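Local coordinates for stress-induced-phosphoprotein 1 (Caenorhabditis elegans, PDB 4GCN) that binds Hsp70 and Hsp90 as a co-chaperone, inhibits the Hsp90 ATPase and raises longevity and thermotolerance, this piece being its N-terminal TPR domain, at residues 17-21 / 22-26. Numbering follows the deposited sequence. Where two conformers were deposited one is given.
Sequences AAYKQ and KDFEK
Ala18 O takes two backbone N-H groups from opposite faces of its carbonyl plane, those of Gln21 and Asp23, the latter at 2.9 Å from Asp23 N to Ala18 O. Lys22 N turns back to Tyr19 O at 3.0 Å and stands well above that carbonyl plane. With the positive phi of Lys22 (64°), this pair of bonds defines a Schellman motif closing helix 3-20. Helix 24-37 starts at once: Asp23 is its N-cap, and with CG anti to the backbone nitrogen (chi1 -172°) its OD1 accepts from Lys26 N at 3.3 Å, met from above the carboxylate plane. Gln21, by contrast, donates: its NE2 hydrogen-bonds to Ala17 O at 3.2 Å, with the acceptor in the amide plane but the donor well above the carbonyl plane. On one flank the Lys26 chain runs across the methyl of Ala18, and Ala18 CB to Lys26 CG, at 3.5 Å, is close for two carbons. A serine here would probably strip most of the aliphatic cover from this side of the Ala18 methyl, leaving Ala27 to pack against it. On another flank, Tyr19 CD1 lies 4.1 Å from Phe24 CE1, at the Phe24 ring edge, while the carbonyl oxygen of Lys22 sits over the centre of one Phe24 face. Both rings also pack on Val51 and Glu54 of helix 42-54. Lys22 NZ forms a salt bridge with Glu54, and a water it donates to binds Tyr19 O. The turn thus joins the paired helices of the first predicted TPR repeat. Backbone bonds satisfy carbonyls at the end of helix 3-20, whereas the Asp23 carboxylate satisfies an amide in the first turn of helix 24-37, and the positive charge of Lys22, close to the C-terminal end of helix 3-20, would be expected to suit the local dipole.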
ATOM      1  N   ALA A  17       6.053   2.974 -14.757  1.00 29.65           N
ATOM      2  CA  ALA A  17       5.837   3.563 -16.090  1.00 33.25           C
ATOM      3  C   ALA A  17       4.501   3.087 -16.723  1.00 30.82           C
ATOM      4  O   ALA A  17       3.814   3.866 -17.366  1.00 33.46           O
ATOM      5  CB  ALA A  17       7.042   3.321 -17.041  1.00 31.86           C
ATOM      6  N   ALA A  18       4.156   1.810 -16.536  1.00 30.30           N
ATOM      7  CA  ALA A  18       2.850   1.297 -16.950  1.00 29.38           C
ATOM      8  C   ALA A  18       1.735   1.967 -16.114  1.00 28.65           C
ATOM      9  O   ALA A  18       0.695   2.336 -16.625  1.00 27.85           O
ATOM     10  CB  ALA A  18       2.796  -0.211 -16.786  1.00 30.31           C
ATOM     11  N   TYR A  19       1.958   2.063 -14.809  1.00 28.61           N
ATOM     12  CA  TYR A  19       0.971   2.611 -13.905  1.00 30.12           C
ATOM     13  C   TYR A  19       0.634   4.020 -14.272  1.00 30.73           C
ATOM     14  O   TYR A  19      -0.539   4.376 -14.279  1.00 33.02           O
ATOM     15  CB  TYR A  19       1.458   2.568 -12.472  1.00 29.71           C
ATOM     16  CG  TYR A  19       0.529   3.202 -11.443  1.00 32.04           C
ATOM     17  CD1 TYR A  19      -0.786   2.779 -11.292  1.00 39.49           C
ATOM     18  CD2 TYR A  19       0.987   4.199 -10.584  1.00 37.35           C
ATOM     19  CE1 TYR A  19      -1.634   3.337 -10.324  1.00 39.60           C
ATOM     20  CE2 TYR A  19       0.145   4.732  -9.599  1.00 44.88           C
ATOM     21  CZ  TYR A  19      -1.155   4.305  -9.495  1.00 39.16           C
ATOM     22  OH  TYR A  19      -1.977   4.868  -8.579  1.00 44.23           O
ATOM     23  N   LYS A  20       1.652   4.775 -14.666  1.00 32.17           N
ATOM     24  CA  LYS A  20       1.497   6.160 -15.092  1.00 34.17           C
ATOM     25  C   LYS A  20       0.675   6.315 -16.371  1.00 33.10           C
ATOM     26  O   LYS A  20       0.094   7.363 -16.618  1.00 35.91           O
ATOM     27  CB  LYS A  20       2.870   6.788 -15.322  1.00 34.25           C
ATOM     28  CG  LYS A  20       3.646   7.038 -14.047  1.00 35.38           C
ATOM     29  CD  LYS A  20       5.003   7.598 -14.459  1.00 36.51           C
ATOM     30  CE  LYS A  20       5.905   7.874 -13.275  1.00 36.61           C
ATOM     31  NZ  LYS A  20       7.183   8.385 -13.871  1.00 35.78           N
ATOM     32  N   GLN A  21       0.618   5.276 -17.188  1.00 32.66           N
ATOM     33  CA  GLN A  21      -0.204   5.331 -18.428  1.00 33.52           C
ATOM     34  C   GLN A  21      -1.573   4.685 -18.226  1.00 32.46           C
ATOM     35  O   GLN A  21      -2.347   4.529 -19.187  1.00 33.00           O
ATOM     36  CB  GLN A  21       0.482   4.635 -19.598  1.00 32.74           C
ATOM     37  CG  GLN A  21       1.782   5.288 -19.958  1.00 34.85           C
ATOM     38  CD  GLN A  21       2.503   4.509 -21.012  1.00 35.41           C
ATOM     39  OE1 GLN A  21       2.235   4.662 -22.181  1.00 37.05           O
ATOM     40  NE2 GLN A  21       3.442   3.677 -20.589  1.00 36.84           N
ATOM     41  N   LYS A  22      -1.858   4.306 -16.988  1.00 34.44           N
ATOM     42  CA  LYS A  22      -3.091   3.619 -16.679  1.00 34.66           C
ATOM     43  C   LYS A  22      -3.163   2.277 -17.366  1.00 35.56           C
ATOM     44  O   LYS A  22      -4.260   1.783 -17.664  1.00 34.26           O
ATOM     45  CB  LYS A  22      -4.306   4.457 -17.076  1.00 37.98           C
ATOM     46  CG  LYS A  22      -4.917   5.290 -16.001  1.00 42.92           C
ATOM     47  CD  LYS A  22      -4.120   6.457 -15.558  1.00 43.50           C
ATOM     48  CE  LYS A  22      -5.051   7.570 -15.029  1.00 45.99           C
ATOM     49  NZ  LYS A  22      -4.491   7.992 -13.687  1.00 45.62           N
ATOM     50  N   ASP A  23      -2.007   1.651 -17.556  1.00 33.29           N
ATOM     51  CA  ASP A  23      -1.971   0.308 -18.013  1.00 33.77           C
ATOM     52  C   ASP A  23      -1.831  -0.560 -16.789  1.00 31.73           C
ATOM     53  O   ASP A  23      -0.728  -0.978 -16.423  1.00 29.24           O
ATOM     54  CB  ASP A  23      -0.800   0.066 -18.928  1.00 36.94           C
ATOM     55  CG  ASP A  23      -0.855  -1.299 -19.566  1.00 41.46           C
ATOM     56  OD1 ASP A  23      -1.505  -2.218 -19.006  1.00 41.85           O
ATOM     57  OD2 ASP A  23      -0.205  -1.440 -20.599  1.00 41.83           O
ATOM     58  N   PHE A  24      -2.948  -0.824 -16.144  1.00 31.12           N
ATOM     59  CA  PHE A  24      -2.879  -1.513 -14.857  1.00 30.18           C
ATOM     60  C   PHE A  24      -2.432  -2.971 -14.903  1.00 30.21           C
ATOM     61  O   PHE A  24      -1.760  -3.442 -13.963  1.00 26.11           O
ATOM     62  CB  PHE A  24      -4.186  -1.385 -14.064  1.00 31.66           C
ATOM     63  CG  PHE A  24      -4.679   0.048 -13.917  1.00 32.22           C
ATOM     64  CD1 PHE A  24      -3.877   1.010 -13.421  1.00 34.76           C
ATOM     65  CD2 PHE A  24      -5.967   0.396 -14.292  1.00 38.47           C
ATOM     66  CE1 PHE A  24      -4.330   2.328 -13.279  1.00 35.45           C
ATOM     67  CE2 PHE A  24      -6.415   1.695 -14.173  1.00 37.20           C
ATOM     68  CZ  PHE A  24      -5.578   2.659 -13.659  1.00 35.60           C
ATOM     69  N   GLU A  25      -2.798  -3.685 -15.954  1.00 32.76           N
ATOM     70  CA  GLU A  25      -2.369  -5.085 -16.132  0.60 35.93           C
ATOM     71  C   GLU A  25      -0.842  -5.234 -16.170  1.00 34.39           C
ATOM     72  O   GLU A  25      -0.252  -6.060 -15.467  1.00 34.14           O
ATOM     73  CB  GLU A  25      -2.966  -5.672 -17.429  0.60 39.52           C
ATOM     74  CG  GLU A  25      -4.451  -5.975 -17.374  0.60 42.97           C
ATOM     75  CD  GLU A  25      -5.346  -4.739 -17.290  0.60 45.44           C
ATOM     76  OE1 GLU A  25      -4.980  -3.669 -17.863  0.60 42.93           O
ATOM     77  OE2 GLU A  25      -6.417  -4.855 -16.632  0.60 44.04           O
ATOM     78  N   LYS A  26      -0.207  -4.419 -16.994  1.00 36.11           N
ATOM     79  CA  LYS A  26       1.249  -4.400 -17.172  1.00 36.99           C
ATOM     80  C   LYS A  26       1.925  -3.941 -15.869  1.00 33.64           C
ATOM     81  O   LYS A  26       3.004  -4.463 -15.501  1.00 33.51           O
ATOM     82  CB  LYS A  26       1.585  -3.464 -18.379  1.00 40.83           C
ATOM     83  CG  LYS A  26       3.029  -3.081 -18.728  1.00 44.06           C
ATOM     84  CD  LYS A  26       3.095  -1.968 -19.836  1.00 44.49           C
ATOM     85  CE  LYS A  26       4.449  -1.225 -20.034  1.00 48.43           C
ATOM     86  NZ  LYS A  26       4.573   0.317 -20.076  1.00 38.56           N
TER
HETATM   87  O   HOH W   1      -2.347   6.065 -12.527  1.00 51.45           O
HETATM   88  O   HOH W   2      -1.712   9.207 -15.426  1.00 59.78           O